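Local coordinates for protein delta toxin (Clostridium perfringens, PDB 2YGT) that acts as a haemolytic beta-pore-forming toxin of the leukocidin/haemolysin type, probably assembling a transmembrane beta-barrel, and binds zinc, at residues A[31-36]-A[49-54]; A[61-66]-A[281-286]. All coordinates share one frame; numbering follows the deposited sequence.

Interaction 1 (A[31-36]-A[49-54]). With ZN (zinc ion), chain B.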
loop_
_atom_site.group_PDB
_atom_site.type_symbol
_atom_site.label_atom_id
_atom_site.label_comp_id
_atom_site.label_asym_id
_atom_site.label_seq_id
_atom_site.Cartn_x
_atom_site.Cartn_y
_atom_site.Cartn_z
ATOM N N LYS A 31 -8.249 24.030 2.366
ATOM C CA LYS A 31 -8.135 22.587 2.196
ATOM C C LYS A 31 -9.353 21.873 2.769
ATOM O O LYS A 31 -9.677 22.032 3.946
ATOM C CB LYS A 31 -6.864 22.064 2.869
ATOM C CG LYS A 31 -6.658 20.568 2.700
ATOM C CD LYS A 31 -5.486 20.065 3.526
ATOM C CE LYS A 31 -5.841 19.978 5.000
ATOM N NZ LYS A 31 -4.752 19.349 5.790
ATOM N N TYR A 32 -10.024 21.091 1.931
ATOM C CA TYR A 32 -11.207 20.349 2.350
ATOM C C TYR A 32 -10.905 18.859 2.417
ATOM O O TYR A 32 -10.383 18.282 1.463
ATOM C CB TYR A 32 -12.371 20.606 1.388
ATOM C CG TYR A 32 -12.740 22.065 1.260
ATOM C CD1 TYR A 32 -13.669 22.645 2.115
ATOM C CD2 TYR A 32 -12.155 22.865 0.288
ATOM C CE1 TYR A 32 -14.009 23.985 2.003
ATOM C CE2 TYR A 32 -12.487 24.204 0.167
ATOM C CZ TYR A 32 -13.414 24.759 1.028
ATOM O OH TYR A 32 -13.741 26.091 0.908
ATOM N N SER A 33 -11.236 18.244 3.547
ATOM C CA SER A 33 -10.989 16.820 3.749
ATOM C C SER A 33 -12.231 15.957 3.525
ATOM O O SER A 33 -13.348 16.348 3.867
ATOM C CB SER A 33 -10.424 16.569 5.149
ATOM O OG SER A 33 -9.111 17.094 5.266
ATOM N N SER A 34 -12.026 14.778 2.948
ATOM C CA SER A 34 -13.111 13.824 2.764
ATOM C C SER A 34 -12.587 12.402 2.952
ATOM O O SER A 34 -11.539 12.041 2.416
ATOM C CB SER A 34 -13.744 13.992 1.380
ATOM O OG SER A 34 -14.914 13.212 1.254
ATOM N N THR A 35 -13.314 11.604 3.727
ATOM C CA THR A 35 -12.905 10.233 4.008
ATOM C C THR A 35 -14.008 9.225 3.708
ATOM O O THR A 35 -15.155 9.397 4.120
ATOM C CB THR A 35 -12.477 10.051 5.478
ATOM O OG1 THR A 35 -11.297 10.817 5.733
ATOM C CG2 THR A 35 -12.182 8.592 5.766
ATOM N N ASP A 36 -13.651 8.167 2.991
ATOM C CA ASP A 36 -14.581 7.077 2.745
ATOM C C ASP A 36 -13.917 5.723 2.970
ATOM O O ASP A 36 -12.720 5.564 2.741
ATOM C CB ASP A 36 -15.162 7.165 1.334
ATOM C CG ASP A 36 -16.495 6.477 1.226
ATOM O OD1 ASP A 36 -17.060 6.149 2.292
ATOM O OD2 ASP A 36 -16.976 6.266 0.093
ATOM N N ASP A 49 -8.429 8.976 2.022
ATOM C CA ASP A 49 -8.514 10.324 2.560
ATOM C C ASP A 49 -8.175 11.297 1.446
ATOM O O ASP A 49 -7.035 11.356 0.987
ATOM C CB ASP A 49 -7.544 10.512 3.729
ATOM C CG ASP A 49 -7.842 9.585 4.892
ATOM O OD1 ASP A 49 -9.036 9.353 5.182
ATOM O OD2 ASP A 49 -6.883 9.094 5.523
ATOM N N ALA A 50 -9.170 12.049 0.998
ATOM C CA ALA A 50 -8.947 13.050 -0.033
ATOM C C ALA A 50 -8.822 14.443 0.575
ATOM O O ALA A 50 -9.655 14.861 1.379
ATOM C CB ALA A 50 -10.069 13.014 -1.057
ATOM N N SER A 51 -7.770 15.156 0.193
ATOM C CA SER A 51 -7.619 16.546 0.589
ATOM C C SER A 51 -7.738 17.439 -0.633
ATOM O O SER A 51 -6.786 17.574 -1.401
ATOM C CB SER A 51 -6.275 16.776 1.275
ATOM O OG SER A 51 -6.263 16.197 2.562
ATOM N N PHE A 52 -8.916 18.029 -0.813
ATOM C CA PHE A 52 -9.157 18.955 -1.912
ATOM C C PHE A 52 -8.551 20.313 -1.583
ATOM O O PHE A 52 -8.936 20.956 -0.604
ATOM C CB PHE A 52 -10.659 19.115 -2.170
ATOM C CG PHE A 52 -11.339 17.859 -2.642
ATOM C CD1 PHE A 52 -11.822 16.934 -1.731
ATOM C CD2 PHE A 52 -11.510 17.610 -3.995
ATOM C CE1 PHE A 52 -12.451 15.778 -2.158
ATOM C CE2 PHE A 52 -12.140 16.458 -4.429
ATOM C CZ PHE A 52 -12.610 15.538 -3.509
ATOM N N VAL A 53 -7.601 20.754 -2.395
ATOM C CA VAL A 53 -6.998 22.059 -2.184
ATOM C C VAL A 53 -7.650 23.103 -3.078
ATOM O O VAL A 53 -7.761 22.910 -4.288
ATOM C CB VAL A 53 -5.486 22.043 -2.456
ATOM C CG1 VAL A 53 -4.904 23.432 -2.251
ATOM C CG2 VAL A 53 -4.791 21.026 -1.559
ATOM N N ASP A 54 -8.095 24.199 -2.470
ATOM C CA ASP A 54 -8.591 25.351 -3.217
ATOM C C ASP A 54 -7.564 26.474 -3.188
ATOM O O ASP A 54 -7.371 27.137 -2.167
ATOM C CB ASP A 54 -9.946 25.820 -2.682
ATOM C CG ASP A 54 -11.090 24.984 -3.207
ATOM O OD1 ASP A 54 -10.803 23.981 -3.890
ATOM O OD2 ASP A 54 -12.264 25.324 -2.945
HETATM ZN ZN ZN B . -12.755 23.127 -4.542
#
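Lys31 lays its aliphatic chain beside Ser51: CG is anti to the backbone N (chi1 -178°), and the next carbon, CD, comes to 4.1 Å from Ser51 OG. Behind it, Lys31 CA makes a CA-H...O contact with Phe52 O. That carbonyl is the acceptor of a straight bond from Tyr32 N (2.8 Å, 172° at the hydrogen), and Phe52 N returns a more bent bond to Tyr32 O at 2.7 Å, closing a hydrogen-bonded antiparallel pair. Tyr32 turns its ring to the last residue of the other strand, CE2 standing 3.3 Å from Asp54 OD2, with ring and carboxylate planes 66° apart. Asp54 OD1 binds the zinc ion at 2.2 Å, while OD2 stands farther from it at 2.8 Å; His286, whose ring stacks on Tyr32, is the second protein ligand, so the tyrosine lines the metal site beside both. The two strands, 27-39 and 45-54, form a beta hairpin in the seven-stranded antiparallel sheet, and the pairing continues through Ser33, which faces Ser51 in a non-hydrogen-bonded position. Ser34 and Ala50 exchange two backbone hydrogen bonds, N to O each way. On the face shared with Tyr32 and Phe52, Ser34 CB touches the edge of the phenylalanine ring, 4.2 Å from Phe52 CE1, while its OG bonds to Ile288 N on strand 287-291. Thr35 and Asp49 run alongside each other on the face they share with Ser33 and Ser51; Thr35 OG1 donates to Asp49 OD1 at 2.7 Å, meeting the carboxylate on its anti side and somewhat out of its plane.

Interaction 2 (A[61-66]-A[281-286]); sequences MTTIIS and LDWEKH. With ZN (zinc ion), chain B.
In the interior of the beta-sandwich, where strand 61-72 of one sheet faces the end of strand 263-282 in the other, Trp283 pushes its six-membered ring between Met61 and Thr63. Thr63 OG1, anti to its carbonyl carbon (chi1 -59°), sits over one face of the indole, a tight 2.9 Å from Trp283 CZ3. Met61 comes from the other side of the ring plane: its CB lies 3.9 Å from Trp283 CE3, and a bend at the end of the chain (chi3 -61°) brings Met61 CE to 4.0 Å from that same carbon. The indole's NE1 is hydrogen-bonded to Ser242 OG, which satisfies its polar atom inside the core. Farther along the strand, Ile65 and Leu281 meet tip to tip, Ile65 CD1 being 3.9 Å from Leu281 CD2. The strand ends just before Trp283 in an Asx turn, Asp282 OD1 accepting from Glu284 N, widened to an Asx motif by a second bond to Asp282 OD1 from Lys285 N at 3.0 Å, while Asp282 OD2 forms a salt bridge with Lys285 NZ at 3.1 Å. This turn leads to His286, whose imidazole has Glu284 O over the centre of one face. His286 NE2 binds the zinc ion at 2.3 Å.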
loop_
_atom_site.group_PDB
_atom_site.type_symbol
_atom_site.label_atom_id
_atom_site.label_comp_id
_atom_site.label_asym_id
_atom_site.label_seq_id
_atom_site.Cartn_x
_atom_site.Cartn_y
_atom_site.Cartn_z
ATOM N N MET A 61 -6.722 22.772 -10.338
ATOM C CA MET A 61 -7.179 22.207 -9.071
ATOM C C MET A 61 -6.367 20.979 -8.667
ATOM O O MET A 61 -6.064 20.122 -9.497
ATOM C CB MET A 61 -8.665 21.848 -9.149
ATOM C CG MET A 61 -9.579 23.041 -9.383
ATOM S SD MET A 61 -11.324 22.607 -9.244
ATOM C CE MET A 61 -11.477 21.395 -10.553
ATOM N N THR A 62 -6.028 20.896 -7.384
ATOM C CA THR A 62 -5.188 19.818 -6.878
ATOM C C THR A 62 -5.857 19.085 -5.721
ATOM O O THR A 62 -6.301 19.705 -4.754
ATOM C CB THR A 62 -3.816 20.346 -6.400
ATOM O OG1 THR A 62 -3.084 20.871 -7.513
ATOM C CG2 THR A 62 -3.007 19.232 -5.750
ATOM N N THR A 63 -5.923 17.761 -5.826
ATOM C CA THR A 63 -6.441 16.933 -4.744
ATOM C C THR A 63 -5.437 15.854 -4.349
ATOM O O THR A 63 -4.999 15.062 -5.183
ATOM C CB THR A 63 -7.775 16.270 -5.119
ATOM O OG1 THR A 63 -8.739 17.280 -5.439
ATOM C CG2 THR A 63 -8.294 15.440 -3.957
ATOM N N ILE A 64 -5.074 15.836 -3.073
ATOM C CA ILE A 64 -4.149 14.841 -2.556
ATOM C C ILE A 64 -4.933 13.676 -1.969
ATOM O O ILE A 64 -5.841 13.877 -1.165
ATOM C CB ILE A 64 -3.235 15.437 -1.473
ATOM C CG1 ILE A 64 -2.497 16.659 -2.018
ATOM C CG2 ILE A 64 -2.245 14.395 -0.982
ATOM C CD1 ILE A 64 -1.738 17.441 -0.962
ATOM N N ILE A 65 -4.588 12.459 -2.376
ATOM C CA ILE A 65 -5.297 11.276 -1.897
ATOM C C ILE A 65 -4.398 10.312 -1.126
ATOM O O ILE A 65 -3.401 9.814 -1.647
ATOM C CB ILE A 65 -5.983 10.526 -3.050
ATOM C CG1 ILE A 65 -6.989 11.447 -3.745
ATOM C CG2 ILE A 65 -6.665 9.262 -2.537
ATOM C CD1 ILE A 65 -7.583 10.861 -4.999
ATOM N N SER A 66 -4.765 10.063 0.125
ATOM C CA SER A 66 -4.067 9.091 0.951
ATOM C C SER A 66 -4.836 7.773 0.960
ATOM O O SER A 66 -6.012 7.728 1.318
ATOM C CB SER A 66 -3.891 9.618 2.378
ATOM O OG SER A 66 -3.395 8.606 3.238
ATOM N N LEU A 281 -14.872 11.292 -7.322
ATOM C CA LEU A 281 -14.472 12.559 -6.728
ATOM C C LEU A 281 -15.381 13.684 -7.206
ATOM O O LEU A 281 -15.515 13.927 -8.406
ATOM C CB LEU A 281 -13.017 12.891 -7.070
ATOM C CG LEU A 281 -11.911 12.232 -6.245
ATOM C CD1 LEU A 281 -11.802 10.751 -6.562
ATOM C CD2 LEU A 281 -10.587 12.926 -6.504
ATOM N N ASP A 282 -16.015 14.361 -6.259
ATOM C CA ASP A 282 -16.766 15.563 -6.572
ATOM C C ASP A 282 -15.905 16.765 -6.195
ATOM O O ASP A 282 -15.752 17.087 -5.018
ATOM C CB ASP A 282 -18.102 15.576 -5.826
ATOM C CG ASP A 282 -19.061 16.615 -6.369
ATOM O OD1 ASP A 282 -18.611 17.738 -6.678
ATOM O OD2 ASP A 282 -20.267 16.309 -6.486
ATOM N N TRP A 283 -15.327 17.409 -7.203
ATOM C CA TRP A 283 -14.397 18.511 -6.978
ATOM C C TRP A 283 -15.102 19.800 -6.560
ATOM O O TRP A 283 -14.459 20.740 -6.097
ATOM C CB TRP A 283 -13.551 18.762 -8.226
ATOM C CG TRP A 283 -12.688 17.601 -8.622
ATOM C CD1 TRP A 283 -13.107 16.396 -9.109
ATOM C CD2 TRP A 283 -11.258 17.539 -8.583
ATOM N NE1 TRP A 283 -12.026 15.587 -9.370
ATOM C CE2 TRP A 283 -10.877 16.268 -9.054
ATOM C CE3 TRP A 283 -10.260 18.439 -8.190
ATOM C CZ2 TRP A 283 -9.546 15.870 -9.143
ATOM C CZ3 TRP A 283 -8.935 18.043 -8.281
ATOM C CH2 TRP A 283 -8.591 16.773 -8.753
ATOM N N GLU A 284 -16.420 19.847 -6.730
ATOM C CA GLU A 284 -17.185 21.019 -6.312
ATOM C C GLU A 284 -17.582 20.898 -4.850
ATOM O O GLU A 284 -17.409 21.835 -4.069
ATOM C CB GLU A 284 -18.433 21.206 -7.177
ATOM C CG GLU A 284 -18.197 21.962 -8.477
ATOM C CD GLU A 284 -19.488 22.217 -9.247
ATOM O OE1 GLU A 284 -20.530 21.631 -8.881
ATOM O OE2 GLU A 284 -19.459 23.003 -10.219
ATOM N N LYS A 285 -18.108 19.735 -4.482
ATOM C CA LYS A 285 -18.560 19.501 -3.118
ATOM C C LYS A 285 -17.431 19.014 -2.214
ATOM O O LYS A 285 -17.625 18.850 -1.011
ATOM C CB LYS A 285 -19.707 18.487 -3.102
ATOM C CG LYS A 285 -20.919 18.893 -3.925
ATOM C CD LYS A 285 -21.985 17.805 -3.899
ATOM C CE LYS A 285 -23.131 18.127 -4.849
ATOM N NZ LYS A 285 -22.678 18.172 -6.267
ATOM N N HIS A 286 -16.256 18.791 -2.797
ATOM C CA HIS A 286 -15.108 18.272 -2.052
ATOM C C HIS A 286 -15.420 16.948 -1.357
ATOM O O HIS A 286 -15.201 16.805 -0.154
ATOM C CB HIS A 286 -14.625 19.285 -1.009
ATOM C CG HIS A 286 -14.421 20.664 -1.551
ATOM N ND1 HIS A 286 -15.100 21.760 -1.064
ATOM C CD2 HIS A 286 -13.617 21.128 -2.536
ATOM C CE1 HIS A 286 -14.721 22.840 -1.722
ATOM N NE2 HIS A 286 -13.821 22.484 -2.622
HETATM ZN ZN ZN B . -12.755 23.127 -4.542
#

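Interaction 1 is a surface contact inside one sheet, held by paired backbone hydrogen bonds and a Thr-Asp side-chain bond; interaction 2 is buried, runs between the sheets and rests on apolar and aromatic packing. They share neighbouring strands: 45-54 pairs with 61-72, with probable backbone bonds Ser51 N to Ile64 O and Ser66 N to Asp49 O. Phe52 turns from the hairpin into the same interior as Thr63, its CD2 3.1 Å from Thr63 OG1. The zinc ion supplies a second connection, taking one ligand from segment 49-54 and one from 281-286, so the metal joins the hairpin to the turn of the opposite sheet.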